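Local coordinates for protein amidohydrolase (Xanthomonas campestris pv. campestris, PDB 4DZH) that probably deaminates adenosine-type substrates such as 5'-methylthioadenosine, using a zinc ion held in an amidohydrolase-type TIM barrel, at residues 93-96 with 97-100; 255-258 with 259-263. All blocks are in the same frame, centred on the assembly; numbering follows the deposited sequence. Where two conformers were deposited one is given.

Contact 1: 93-96 with 97-100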
# COMPACT_ATOMS: atom_id res chain seq x y z
N ASP A 93 11.44 -13.00 0.00
CA ASP A 93 12.79 -12.43 0.03
C ASP A 93 13.85 -13.36 -0.56
O ASP A 93 15.00 -13.37 -0.12
CB ASP A 93 13.14 -11.98 1.46
CG ASP A 93 12.07 -11.02 2.04
OD1 ASP A 93 11.58 -10.15 1.29
OD2 ASP A 93 11.71 -11.15 3.23
N LEU A 94 13.45 -14.12 -1.58
CA LEU A 94 14.28 -15.13 -2.22
C LEU A 94 14.22 -14.79 -3.71
O LEU A 94 13.18 -14.32 -4.21
CB LEU A 94 13.65 -16.54 -2.01
CG LEU A 94 13.51 -17.03 -0.56
CD1 LEU A 94 12.80 -18.38 -0.47
CD2 LEU A 94 14.84 -17.08 0.17
N PRO A 95 15.32 -15.02 -4.44
CA PRO A 95 15.30 -14.80 -5.89
C PRO A 95 14.32 -15.73 -6.64
O PRO A 95 14.01 -16.82 -6.14
CB PRO A 95 16.75 -15.04 -6.31
CG PRO A 95 17.31 -15.92 -5.26
CD PRO A 95 16.60 -15.61 -3.98
N LEU A 96 13.83 -15.29 -7.80
CA LEU A 96 12.75 -15.98 -8.52
C LEU A 96 12.92 -17.50 -8.68
O LEU A 96 12.01 -18.27 -8.36
CB LEU A 96 12.54 -15.33 -9.90
CG LEU A 96 11.46 -15.93 -10.80
CD1 LEU A 96 10.07 -15.65 -10.26
CD2 LEU A 96 11.60 -15.39 -12.22
N MET A 97 14.08 -17.95 -9.16
CA MET A 97 14.27 -19.39 -9.38
C MET A 97 14.37 -20.20 -8.07
O MET A 97 14.01 -21.37 -8.06
CB MET A 97 15.42 -19.69 -10.35
CG MET A 97 15.16 -19.22 -11.80
SD MET A 97 13.47 -19.50 -12.41
CE MET A 97 13.53 -21.25 -12.88
N VAL A 98 14.84 -19.59 -6.98
CA VAL A 98 14.86 -20.30 -5.69
C VAL A 98 13.45 -20.37 -5.12
O VAL A 98 13.00 -21.43 -4.61
CB VAL A 98 15.77 -19.62 -4.65
CG1 VAL A 98 15.83 -20.46 -3.36
CG2 VAL A 98 17.16 -19.40 -5.21
N TRP A 99 12.75 -19.23 -5.21
CA TRP A 99 11.34 -19.10 -4.85
C TRP A 99 10.53 -20.21 -5.51
O TRP A 99 9.84 -20.98 -4.84
CB TRP A 99 10.83 -17.70 -5.27
CG TRP A 99 9.42 -17.34 -4.94
CD1 TRP A 99 8.90 -17.09 -3.70
CD2 TRP A 99 8.35 -17.11 -5.87
NE1 TRP A 99 7.56 -16.74 -3.80
CE2 TRP A 99 7.20 -16.75 -5.12
CE3 TRP A 99 8.25 -17.20 -7.26
CZ2 TRP A 99 5.98 -16.50 -5.71
CZ3 TRP A 99 7.02 -16.94 -7.85
CH2 TRP A 99 5.90 -16.58 -7.08
N LEU A 100 10.65 -20.30 -6.83
CA LEU A 100 9.88 -21.28 -7.60
C LEU A 100 10.32 -22.71 -7.35
O LEU A 100 9.55 -23.54 -6.86
CB LEU A 100 9.99 -20.98 -9.08
CG LEU A 100 9.26 -19.71 -9.47
CD1 LEU A 100 9.71 -19.21 -10.83
CD2 LEU A 100 7.76 -19.98 -9.47
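The carbonyl oxygen of Pro95 is gripped by two backbone N-H groups of the helix that starts just after it. Trp99 N lies 2.9 Å from Pro95 O with an N-H...O angle of 176°, nearly on the line of the carbonyl, whereas Val98 N, 3.0 Å from the same Pro95 O, makes a weak bond bent to 123°. The next rung, Leu100 N to Leu96 O at 2.9 Å, shows that the i to i+4 pattern is under way from Pro95, which occupies the N-cap position of helix 96-111. Across this first turn the proline ring meets Val98: Pro95 CG presses on Val98 CG2 at 3.5 Å, tighter than usual for two carbons. Val98 CG2 reaches the ring because it stands anti to its own carbonyl carbon, beside the backbone N. In Leu96, CG is anti to the backbone N (chi1 180°), which carries CD1 to two neighbours. It touches the indole of Trp99 obliquely at CE3, 3.8 Å away, and lies beside Leu100, with Leu96 CD1 and Leu100 CD1 3.6 Å apart. Pro95 also packs on Thr345 of the second subunit, while Trp99 NE1 donates a weak hydrogen bond to Ala319 O. The side chain of Trp99 comes within about 5 Å of a bound zinc ion. Backbone bonds thus set the helix start from which this buried indole extends, with Leu96 CD1 against its ring, and a part in lining the metal pocket is plausible.

Contact 2: 255-258 with 259-263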
# COMPACT_ATOMS: atom_id res chain seq x y z
N GLY A 255 0.25 -16.09 -34.35
CA GLY A 255 -1.10 -15.56 -34.48
C GLY A 255 -1.82 -15.29 -33.17
O GLY A 255 -3.05 -15.31 -33.11
N LEU A 256 -1.06 -15.04 -32.11
CA LEU A 256 -1.67 -14.82 -30.80
C LEU A 256 -1.76 -13.39 -30.32
O LEU A 256 -2.32 -13.13 -29.24
CB LEU A 256 -1.01 -15.69 -29.74
CG LEU A 256 -1.68 -17.06 -29.79
CD1 LEU A 256 -0.81 -18.09 -30.50
CD2 LEU A 256 -2.10 -17.53 -28.40
N VAL A 257 -1.23 -12.45 -31.10
CA VAL A 257 -1.32 -11.04 -30.75
C VAL A 257 -2.52 -10.40 -31.47
O VAL A 257 -2.44 -10.05 -32.64
CB VAL A 257 -0.01 -10.33 -31.10
CG1 VAL A 257 -0.02 -8.86 -30.68
CG2 VAL A 257 1.16 -11.06 -30.47
N ASN A 258 -3.64 -10.23 -30.75
CA ASN A 258 -4.89 -9.82 -31.39
C ASN A 258 -5.88 -9.35 -30.32
O ASN A 258 -5.49 -9.23 -29.16
CB ASN A 258 -5.47 -10.95 -32.24
CG ASN A 258 -5.64 -12.23 -31.47
OD1 ASN A 258 -5.62 -12.23 -30.24
ND2 ASN A 258 -5.81 -13.34 -32.17
N ASP A 259 -7.14 -9.11 -30.68
CA ASP A 259 -8.12 -8.61 -29.71
C ASP A 259 -8.67 -9.67 -28.75
O ASP A 259 -9.67 -9.42 -28.05
CB ASP A 259 -9.28 -7.84 -30.36
CG ASP A 259 -10.07 -8.68 -31.35
OD1 ASP A 259 -9.88 -9.92 -31.42
OD2 ASP A 259 -10.92 -8.09 -32.05
N ARG A 260 -8.03 -10.84 -28.71
CA ARG A 260 -8.34 -11.85 -27.69
C ARG A 260 -7.28 -11.93 -26.59
O ARG A 260 -7.50 -12.61 -25.58
CB ARG A 260 -8.45 -13.24 -28.30
CG ARG A 260 -9.59 -13.42 -29.27
CD ARG A 260 -9.71 -14.89 -29.71
NE ARG A 260 -10.83 -15.07 -30.63
CZ ARG A 260 -12.11 -15.08 -30.27
NH1 ARG A 260 -12.44 -14.90 -28.99
NH2 ARG A 260 -13.07 -15.26 -31.18
N LEU A 261 -6.14 -11.30 -26.79
CA LEU A 261 -4.98 -11.49 -25.90
C LEU A 261 -5.03 -10.61 -24.67
O LEU A 261 -5.09 -9.39 -24.78
CB LEU A 261 -3.66 -11.23 -26.62
CG LEU A 261 -2.35 -11.49 -25.85
CD1 LEU A 261 -2.26 -12.96 -25.33
CD2 LEU A 261 -1.09 -11.13 -26.66
N ILE A 262 -4.96 -11.24 -23.51
CA ILE A 262 -4.75 -10.54 -22.25
C ILE A 262 -3.31 -10.79 -21.84
O ILE A 262 -2.97 -11.91 -21.40
CB ILE A 262 -5.71 -11.08 -21.16
CG1 ILE A 262 -7.15 -11.13 -21.66
CG2 ILE A 262 -5.55 -10.25 -19.88
CD1 ILE A 262 -8.12 -11.93 -20.72
N ALA A 263 -2.43 -9.79 -21.99
CA ALA A 263 -1.01 -9.98 -21.78
C ALA A 263 -0.63 -9.50 -20.39
O ALA A 263 -0.70 -8.30 -20.09
CB ALA A 263 -0.21 -9.18 -22.83
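With chi1 at 54°, CG of Asn258 sits between its backbone N and carbonyl carbon, and the small chi2 of 17° brings OD1 toward the N-H of Arg260. There OD1 accepts that N-H, with Arg260 N 3.2 Å from Asn258 OD1 and the donor well above the plane of the amide. A second bond closes the type I beta turn from Asn258 to Leu261: Leu261 N lies 3.2 Å from Asn258 O, and although its N-H points almost straight at the oxygen (170°), it too approaches from above the carbonyl plane. The side-chain bond from OD1 to the N-H two residues on is an Asx turn, nested within the beta turn that carries the chain from the Schellman-capped end of helix 247-254 into strand 261-265. Leu261 packs back over the preceding loop, its CB 3.5 Å and its CD2 also 3.5 Å from Leu256 O. Its CD2 reaches on to Val257, 4.1 Å from Val257 CA and 4.4 Å from Val257 CG2. The guanidinium of Arg260 leads away from the turn, while the backbone of Arg260 bonds to Val225. One asparagine therefore supplies both acceptors, its backbone and side-chain oxygens each taking one N-H of the turn, while Leu261 is buried against the Leu256-Val257 backbone and Arg260 reaches Asp222 in a salt bridge through NH1.

Overall arrangement
Contact 1 comes first along the chain, at the start of helix 96-111 after strand 69-80; contact 2 follows much later, where helix 247-254 gives way to strand 261-265. Their centres are 29 Å apart and their nearest atoms about 16 Å, so they do not touch, though both belong to the amidohydrolase fold. Residues 93-100 belong to a surface region that meets the second subunit and also approaches a zinc ion. Residues 255-263 feed the parallel four-strand sheet of the barrel, between strands 225-229 and 283-286, and touch no other chain of the assembly. Contact 1 thus lies between the subunit interface and what is probably the active-site pocket, whereas contact 2 belongs to the barrel framework.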